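Local coordinates for protein neuraminidase (Influenza A virus, PDB 4GDI) that forms a tetrameric neuraminidase-like beta-propeller on the viral envelope and may remove terminal sialic acids from glycoconjugates, although its putative active site has diverged, at residues C16-W21 and F270-K275; L38-R43 and V348-I353; D135-S138 and P144-L147. All coordinates share one frame; numbering follows the deposited sequence.

Contact 1 of 3, residues C16-W21 and F270-K275; sequences CEVKGW and FILDEK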
loop_
_atom_site.group_PDB
_atom_site.type_symbol
_atom_site.label_atom_id
_atom_site.label_comp_id
_atom_site.label_asym_id
_atom_site.label_seq_id
_atom_site.Cartn_x
_atom_site.Cartn_y
_atom_site.Cartn_z
ATOM N N CYS A 16 -21.734 13.280 -23.395
ATOM C CA CYS A 16 -22.604 12.132 -23.611
ATOM C C CYS A 16 -24.049 12.545 -23.364
ATOM O O CYS A 16 -24.322 13.410 -22.529
ATOM C CB CYS A 16 -22.217 10.976 -22.684
ATOM S SG CYS A 16 -20.535 10.364 -22.913
ATOM N N GLU A 17 -24.979 11.948 -24.099
ATOM C CA GLU A 17 -26.392 12.146 -23.796
ATOM C C GLU A 17 -26.655 11.571 -22.410
ATOM O O GLU A 17 -26.183 10.473 -22.094
ATOM C CB GLU A 17 -27.277 11.433 -24.812
ATOM C CG GLU A 17 -27.500 12.190 -26.109
ATOM C CD GLU A 17 -28.902 11.972 -26.654
ATOM O OE1 GLU A 17 -29.172 10.869 -27.181
ATOM O OE2 GLU A 17 -29.737 12.899 -26.533
ATOM N N VAL A 18 -27.398 12.298 -21.583
ATOM C CA VAL A 18 -27.721 11.796 -20.243
ATOM C C VAL A 18 -29.209 11.517 -20.086
ATOM O O VAL A 18 -30.022 12.440 -20.114
ATOM C CB VAL A 18 -27.292 12.776 -19.152
ATOM C CG1 VAL A 18 -27.761 12.277 -17.775
ATOM C CG2 VAL A 18 -25.791 12.983 -19.178
ATOM N N LYS A 19 -29.553 10.247 -19.898
ATOM C CA LYS A 19 -30.948 9.838 -19.736
ATOM C C LYS A 19 -31.148 9.132 -18.408
ATOM O O LYS A 19 -32.252 8.723 -18.071
ATOM C CB LYS A 19 -31.365 8.915 -20.878
ATOM C CG LYS A 19 -31.206 9.550 -22.248
ATOM C CD LYS A 19 -31.712 8.653 -23.368
ATOM C CE LYS A 19 -30.990 8.962 -24.677
ATOM N NZ LYS A 19 -31.757 8.540 -25.879
ATOM N N GLY A 20 -30.072 8.992 -17.647
ATOM C CA GLY A 20 -30.166 8.395 -16.331
ATOM C C GLY A 20 -28.938 8.672 -15.491
ATOM O O GLY A 20 -27.955 9.220 -15.983
ATOM N N TRP A 21 -28.998 8.289 -14.220
ATOM C CA TRP A 21 -27.865 8.455 -13.318
ATOM C C TRP A 21 -27.718 7.199 -12.489
ATOM O O TRP A 21 -28.679 6.732 -11.887
ATOM C CB TRP A 21 -28.106 9.639 -12.392
ATOM C CG TRP A 21 -28.347 10.942 -13.112
ATOM C CD1 TRP A 21 -29.550 11.458 -13.491
ATOM C CD2 TRP A 21 -27.359 11.889 -13.517
ATOM N NE1 TRP A 21 -29.371 12.675 -14.099
ATOM C CE2 TRP A 21 -28.033 12.956 -14.135
ATOM C CE3 TRP A 21 -25.969 11.938 -13.421
ATOM C CZ2 TRP A 21 -27.362 14.058 -14.655
ATOM C CZ3 TRP A 21 -25.310 13.034 -13.935
ATOM C CH2 TRP A 21 -26.005 14.073 -14.546
ATOM N N PHE A 270 -25.607 21.675 -7.697
ATOM C CA PHE A 270 -25.303 21.758 -9.122
ATOM C C PHE A 270 -26.542 21.722 -10.016
ATOM O O PHE A 270 -27.575 21.164 -9.639
ATOM C CB PHE A 270 -24.382 20.595 -9.513
ATOM C CG PHE A 270 -25.039 19.232 -9.443
ATOM C CD1 PHE A 270 -25.726 18.727 -10.526
ATOM C CD2 PHE A 270 -24.949 18.451 -8.296
ATOM C CE1 PHE A 270 -26.318 17.467 -10.474
ATOM C CE2 PHE A 270 -25.536 17.188 -8.235
ATOM C CZ PHE A 270 -26.228 16.701 -9.320
ATOM N N ILE A 271 -26.396 22.322 -11.196
ATOM C CA ILE A 271 -27.361 22.234 -12.303
ATOM C C ILE A 271 -26.560 21.905 -13.563
ATOM O O ILE A 271 -25.616 22.620 -13.894
ATOM C CB ILE A 271 -28.103 23.580 -12.512
ATOM C CG1 ILE A 271 -29.017 23.879 -11.313
ATOM C CG2 ILE A 271 -28.889 23.587 -13.833
ATOM C CD1 ILE A 271 -29.849 25.129 -11.464
ATOM N N LEU A 272 -26.894 20.814 -14.244
ATOM C CA LEU A 272 -26.269 20.527 -15.531
ATOM C C LEU A 272 -26.851 21.458 -16.580
ATOM O O LEU A 272 -27.987 21.290 -17.019
ATOM C CB LEU A 272 -26.469 19.072 -15.940
ATOM C CG LEU A 272 -25.667 18.585 -17.151
ATOM C CD1 LEU A 272 -24.182 18.693 -16.895
ATOM C CD2 LEU A 272 -26.026 17.139 -17.489
ATOM N N ASP A 273 -26.036 22.421 -16.989
ATOM C CA ASP A 273 -26.471 23.551 -17.796
ATOM C C ASP A 273 -26.259 23.240 -19.281
ATOM O O ASP A 273 -25.390 23.810 -19.934
ATOM C CB ASP A 273 -25.692 24.792 -17.353
ATOM C CG ASP A 273 -26.078 26.042 -18.110
ATOM O OD1 ASP A 273 -27.120 26.050 -18.812
ATOM O OD2 ASP A 273 -25.322 27.027 -17.986
ATOM N N GLU A 274 -27.083 22.315 -19.770
ATOM C CA GLU A 274 -27.084 21.873 -21.154
ATOM C C GLU A 274 -28.526 21.866 -21.699
ATOM O O GLU A 274 -29.447 22.388 -21.079
ATOM C CB GLU A 274 -26.491 20.463 -21.226
ATOM C CG GLU A 274 -25.100 20.362 -20.627
ATOM C CD GLU A 274 -24.074 21.109 -21.457
ATOM O OE1 GLU A 274 -24.240 21.105 -22.695
ATOM O OE2 GLU A 274 -23.123 21.701 -20.892
ATOM N N LYS A 275 -28.704 21.270 -22.865
ATOM C CA LYS A 275 -30.026 21.025 -23.413
ATOM C C LYS A 275 -30.090 19.563 -23.824
ATOM O O LYS A 275 -29.459 19.173 -24.801
ATOM C CB LYS A 275 -30.279 21.901 -24.636
ATOM C CG LYS A 275 -30.439 23.380 -24.333
ATOM C CD LYS A 275 -31.007 24.114 -25.542
ATOM C CE LYS A 275 -30.885 25.617 -25.373
ATOM N NZ LYS A 275 -30.606 26.290 -26.674
#
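L272 brings its CD2 methyl against the outer rim of the W21 indole, 4.2 Å from CH2 and near the ring plane, so the methyl meets an edge and not a face. The same methyl also lies 4.5 Å from V18 CG2, a loose apolar touch. V18 in turn sets its other methyl, CG1, 3.6 Å above the indole plane and offset toward the rim. The tryptophan is therefore met on one face by its own segment and at its edge by 270-275. The branched ends of V18 and L272 suit this corner, since they give apolar methyls that match the apolar face and edge of the indole. L272 has CG anti to the backbone N (chi1 -170°), which carries the forked end, CD1 and CD2, toward the other segment. In 16-21 the chain forms a classic beta bulge, in which K19 and G20 sit opposite the single residue I362; its extra residue is consistent with V18 and W21 pointing to the same side. Just after L272, D273 centres an inverse gamma turn, and its carboxylate forms a salt bridge with R226. W21 meets W278 edge-to-face and touches L293 of strand 289-296, while L272 packs on Y203 of strand 200-205 and F323 of strand 317-324.

Contact 2 of 3, residues L38-R43 and V348-I353; sequences LILSRR and VGLGMI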
loop_
_atom_site.group_PDB
_atom_site.type_symbol
_atom_site.label_atom_id
_atom_site.label_comp_id
_atom_site.label_asym_id
_atom_site.label_seq_id
_atom_site.Cartn_x
_atom_site.Cartn_y
_atom_site.Cartn_z
ATOM N N LEU A 38 -10.409 6.123 11.536
ATOM C CA LEU A 38 -10.998 6.709 10.347
ATOM C C LEU A 38 -10.776 8.206 10.436
ATOM O O LEU A 38 -10.954 8.805 11.497
ATOM C CB LEU A 38 -12.486 6.405 10.305
ATOM C CG LEU A 38 -13.147 6.038 8.984
ATOM C CD1 LEU A 38 -12.542 4.778 8.407
ATOM C CD2 LEU A 38 -14.636 5.858 9.217
ATOM N N ILE A 39 -10.362 8.811 9.332
ATOM C CA ILE A 39 -10.237 10.258 9.267
ATOM C C ILE A 39 -11.581 10.855 8.863
ATOM O O ILE A 39 -12.089 10.586 7.774
ATOM C CB ILE A 39 -9.158 10.671 8.266
ATOM C CG1 ILE A 39 -7.838 9.979 8.627
ATOM C CG2 ILE A 39 -9.022 12.195 8.240
ATOM C CD1 ILE A 39 -6.694 10.304 7.692
ATOM N N LEU A 40 -12.151 11.657 9.755
ATOM C CA LEU A 40 -13.444 12.285 9.527
ATOM C C LEU A 40 -13.298 13.504 8.632
ATOM O O LEU A 40 -12.426 14.353 8.856
ATOM C CB LEU A 40 -14.061 12.698 10.863
ATOM C CG LEU A 40 -14.308 11.514 11.811
ATOM C CD1 LEU A 40 -14.901 12.007 13.098
ATOM C CD2 LEU A 40 -15.217 10.492 11.152
ATOM N N SER A 41 -14.179 13.607 7.646
ATOM C CA SER A 41 -13.999 14.585 6.580
ATOM C C SER A 41 -15.141 15.577 6.432
ATOM O O SER A 41 -16.301 15.276 6.701
ATOM C CB SER A 41 -13.789 13.854 5.253
ATOM O OG SER A 41 -14.835 12.934 4.990
ATOM N N ARG A 42 -14.793 16.765 5.970
ATOM C CA ARG A 42 -15.787 17.743 5.599
ATOM C C ARG A 42 -15.272 18.504 4.401
ATOM O O ARG A 42 -14.083 18.461 4.105
ATOM C CB ARG A 42 -16.108 18.686 6.767
ATOM C CG ARG A 42 -14.938 19.481 7.333
ATOM C CD ARG A 42 -15.421 20.313 8.534
ATOM N NE ARG A 42 -14.327 20.918 9.289
ATOM C CZ ARG A 42 -14.410 21.291 10.565
ATOM N NH1 ARG A 42 -15.536 21.119 11.251
ATOM N NH2 ARG A 42 -13.356 21.830 11.165
ATOM N N ARG A 43 -16.189 19.172 3.705
ATOM C CA ARG A 43 -15.882 19.968 2.537
ATOM C C ARG A 43 -15.211 19.088 1.482
ATOM O O ARG A 43 -14.335 19.527 0.743
ATOM C CB ARG A 43 -15.041 21.191 2.920
ATOM C CG ARG A 43 -15.752 22.032 3.993
ATOM C CD ARG A 43 -15.347 23.497 4.034
ATOM N NE ARG A 43 -14.176 23.726 4.876
ATOM C CZ ARG A 43 -14.187 23.752 6.209
ATOM N NH1 ARG A 43 -15.316 23.551 6.884
ATOM N NH2 ARG A 43 -13.057 23.977 6.872
ATOM N N VAL A 348 -23.242 7.121 17.077
ATOM C CA VAL A 348 -23.591 7.040 18.484
ATOM C C VAL A 348 -22.665 7.918 19.321
ATOM O O VAL A 348 -23.100 8.511 20.303
ATOM C CB VAL A 348 -23.596 5.580 18.988
ATOM C CG1 VAL A 348 -22.213 4.952 18.883
ATOM C CG2 VAL A 348 -24.111 5.520 20.422
ATOM N N GLY A 349 -21.408 8.057 18.901
ATOM C CA GLY A 349 -20.406 8.696 19.742
ATOM C C GLY A 349 -19.699 9.948 19.239
ATOM O O GLY A 349 -18.882 10.518 19.964
ATOM N N LEU A 350 -19.978 10.390 18.016
ATOM C CA LEU A 350 -19.327 11.607 17.523
ATOM C C LEU A 350 -20.161 12.399 16.518
ATOM O O LEU A 350 -19.625 13.108 15.670
ATOM C CB LEU A 350 -17.946 11.279 16.944
ATOM C CG LEU A 350 -17.881 10.058 16.034
ATOM C CD1 LEU A 350 -18.469 10.392 14.676
ATOM C CD2 LEU A 350 -16.445 9.564 15.924
ATOM N N GLY A 351 -21.476 12.274 16.629
ATOM C CA GLY A 351 -22.395 13.132 15.908
ATOM C C GLY A 351 -22.603 12.761 14.458
ATOM O O GLY A 351 -22.385 11.624 14.053
ATOM N N MET A 352 -23.036 13.748 13.684
ATOM C CA MET A 352 -23.358 13.561 12.279
ATOM C C MET A 352 -22.083 13.545 11.456
ATOM O O MET A 352 -21.240 14.444 11.573
ATOM C CB MET A 352 -24.262 14.701 11.797
ATOM C CG MET A 352 -24.665 14.588 10.334
ATOM S SD MET A 352 -26.448 14.491 10.078
ATOM C CE MET A 352 -26.834 12.950 10.910
ATOM N N ILE A 353 -21.926 12.508 10.641
ATOM C CA ILE A 353 -20.803 12.457 9.714
ATOM C C ILE A 353 -21.374 12.501 8.309
ATOM O O ILE A 353 -22.551 12.209 8.106
ATOM C CB ILE A 353 -19.951 11.176 9.881
ATOM C CG1 ILE A 353 -20.795 9.935 9.624
ATOM C CG2 ILE A 353 -19.347 11.110 11.275
ATOM C CD1 ILE A 353 -19.997 8.661 9.574
#
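At the seam between two blades of the beta-propeller, strand 39-42, which pairs with strand 53-64, approaches the bend that leads into strand 352-362. The joint is wholly apolar: no hydrogen bond spans the two segments, and the CA atoms of L40 and I353, the nearest pair, stand 7.4 Å apart. L40 carries the contact by spreading its two methyls between two partners. Its CD1 meets L350 CD2 tip to tip at 4.0 Å, while its CD2 lies 4.2 Å from I353 CG2, the two side chains crossing at about a right angle. L40 has CG anti to its carbonyl carbon (chi1 -61°) and CD1 anti to CA (chi2 180°), which lets the side chain reach across; leucine suits the place because its forked end can touch two neighbours at once. I353 offers its branch methyl CG2, and its beta-branched shape fits an extended strand. Between L350 and I353, G351 has a positive phi of 79°, a backbone conformation easily adopted by a residue with no side chain. L68 of the short strand 67-68 touches both L40 and L350, adding to the apolar cluster. Beside it, the backbone carbonyl oxygen S41 O accepts a hydrogen bond from Q354 NE2.

Contact 3 of 3, residues D135-S138 and P144-L147; sequences DTFS and PLRL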
loop_
_atom_site.group_PDB
_atom_site.type_symbol
_atom_site.label_atom_id
_atom_site.label_comp_id
_atom_site.label_asym_id
_atom_site.label_seq_id
_atom_site.Cartn_x
_atom_site.Cartn_y
_atom_site.Cartn_z
ATOM N N ASP A 135 2.743 29.629 -6.335
ATOM C CA ASP A 135 2.153 30.960 -6.268
ATOM C C ASP A 135 1.351 31.156 -5.000
ATOM O O ASP A 135 0.921 30.192 -4.361
ATOM C CB ASP A 135 1.267 31.223 -7.497
ATOM C CG ASP A 135 1.444 32.629 -8.062
ATOM O OD1 ASP A 135 1.957 33.504 -7.332
ATOM O OD2 ASP A 135 1.069 32.860 -9.233
ATOM N N THR A 136 1.184 32.420 -4.638
ATOM C CA THR A 136 0.378 32.814 -3.501
ATOM C C THR A 136 -0.244 34.168 -3.778
ATOM O O THR A 136 0.300 34.961 -4.560
ATOM C CB THR A 136 1.233 32.998 -2.247
ATOM O OG1 THR A 136 2.176 34.052 -2.480
ATOM C CG2 THR A 136 1.970 31.722 -1.904
ATOM N N PHE A 137 -1.377 34.434 -3.133
ATOM C CA PHE A 137 -1.929 35.779 -3.082
ATOM C C PHE A 137 -2.825 35.946 -1.846
ATOM O O PHE A 137 -3.321 34.972 -1.285
ATOM C CB PHE A 137 -2.662 36.135 -4.383
ATOM C CG PHE A 137 -3.742 35.163 -4.768
ATOM C CD1 PHE A 137 -5.035 35.337 -4.323
ATOM C CD2 PHE A 137 -3.464 34.093 -5.603
ATOM C CE1 PHE A 137 -6.047 34.447 -4.689
ATOM C CE2 PHE A 137 -4.468 33.188 -5.972
ATOM C CZ PHE A 137 -5.760 33.372 -5.511
ATOM N N SER A 138 -3.005 37.189 -1.418
ATOM C CA SER A 138 -3.694 37.491 -0.165
ATOM C C SER A 138 -5.038 38.164 -0.390
ATOM O O SER A 138 -5.279 38.750 -1.438
ATOM C CB SER A 138 -2.824 38.417 0.687
ATOM O OG SER A 138 -1.590 37.809 1.013
ATOM N N PRO A 144 -12.430 36.365 4.546
ATOM C CA PRO A 144 -11.360 35.453 4.133
ATOM C C PRO A 144 -11.458 35.120 2.651
ATOM O O PRO A 144 -12.543 35.199 2.071
ATOM C CB PRO A 144 -11.642 34.203 4.965
ATOM C CG PRO A 144 -13.127 34.207 5.140
ATOM C CD PRO A 144 -13.523 35.661 5.241
ATOM N N LEU A 145 -10.342 34.792 2.022
ATOM C CA LEU A 145 -10.404 34.158 0.716
ATOM C C LEU A 145 -11.056 32.788 0.856
ATOM O O LEU A 145 -10.829 32.081 1.842
ATOM C CB LEU A 145 -9.018 34.036 0.100
ATOM C CG LEU A 145 -8.396 35.379 -0.254
ATOM C CD1 LEU A 145 -6.973 35.169 -0.718
ATOM C CD2 LEU A 145 -9.215 36.109 -1.313
ATOM N N ARG A 146 -11.882 32.446 -0.127
ATOM C CA ARG A 146 -12.676 31.228 -0.095
ATOM C C ARG A 146 -12.558 30.466 -1.408
ATOM O O ARG A 146 -12.851 30.998 -2.475
ATOM C CB ARG A 146 -14.147 31.565 0.184
ATOM C CG ARG A 146 -14.333 32.361 1.476
ATOM C CD ARG A 146 -15.784 32.622 1.788
ATOM N NE ARG A 146 -16.492 33.513 0.871
ATOM C CZ ARG A 146 -16.364 34.839 0.830
ATOM N NH1 ARG A 146 -15.459 35.463 1.577
ATOM N NH2 ARG A 146 -17.125 35.546 0.005
ATOM N N LEU A 147 -12.085 29.228 -1.308
ATOM C CA LEU A 147 -12.084 28.291 -2.426
ATOM C C LEU A 147 -13.361 27.441 -2.425
ATOM O O LEU A 147 -13.949 27.205 -1.373
ATOM C CB LEU A 147 -10.829 27.429 -2.355
ATOM C CG LEU A 147 -9.577 28.248 -2.695
ATOM C CD1 LEU A 147 -8.257 27.626 -2.185
ATOM C CD2 LEU A 147 -9.513 28.431 -4.202
#
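Segment 135-138 is the extended end of strand 132-138, an edge strand of its four-stranded propeller blade, and 144-147 belongs to the loop that leads to strand 153-155 of the next sheet. No hydrogen bond joins them, and the nearest CA atoms, those of S138 and L145, are 7.5 Å apart. The loop enters 144-147 through a cis peptide bond before P144, proline being the residue type before which such bonds are common. The gap is bridged by L145, whose CD1 methyl settles against the strand's backbone, 3.6 Å from S138 C and 3.7 Å from F137 O. That methyl also lies 4.1 Å from F137 CD1, approaching the ring obliquely. F137 has CG between its backbone N and carbonyl carbon (chi1 55°), which turns the ring's end nearer to the loop. A slim leucine methyl suits this junction because it can touch peptide and ring together, while V163 and I125 give the rest of L145 apolar company and Y177 stacks on the F137 ring. At the start of 135-138, D135, a calcium-site residue though no ion is bound to it in this chain, accepts a hydrogen bond from V184 N at OD2, and T136 packs on I362 of a neighbouring subunit. Beyond L145, R146 NH1 makes a weak, bent hydrogen bond of 3.0 Å to P144 O.

In the fold
Along the chain, contacts 1 and 2 cross, with 16-21 and 38-43 followed by 270-275 and then 348-353, while contact 3 is nested inside both, with only five residues between its segments. Contacts 1 and 2, centres 31 Å apart and on opposite sides of the chain's centre, both reach the sheet in which strand 20-25 lies beside strand 352-362. An N-terminal strand thus completes a sheet built mainly from the C-terminal part, which closes the propeller ring. Contact 3 is 32 Å from contact 1 and 27 Å from contact 2 between centres, at the edge of the sheet running from strand 101-106 to strand 132-138. None of the three touches another, so they are three separate packing points in the propeller.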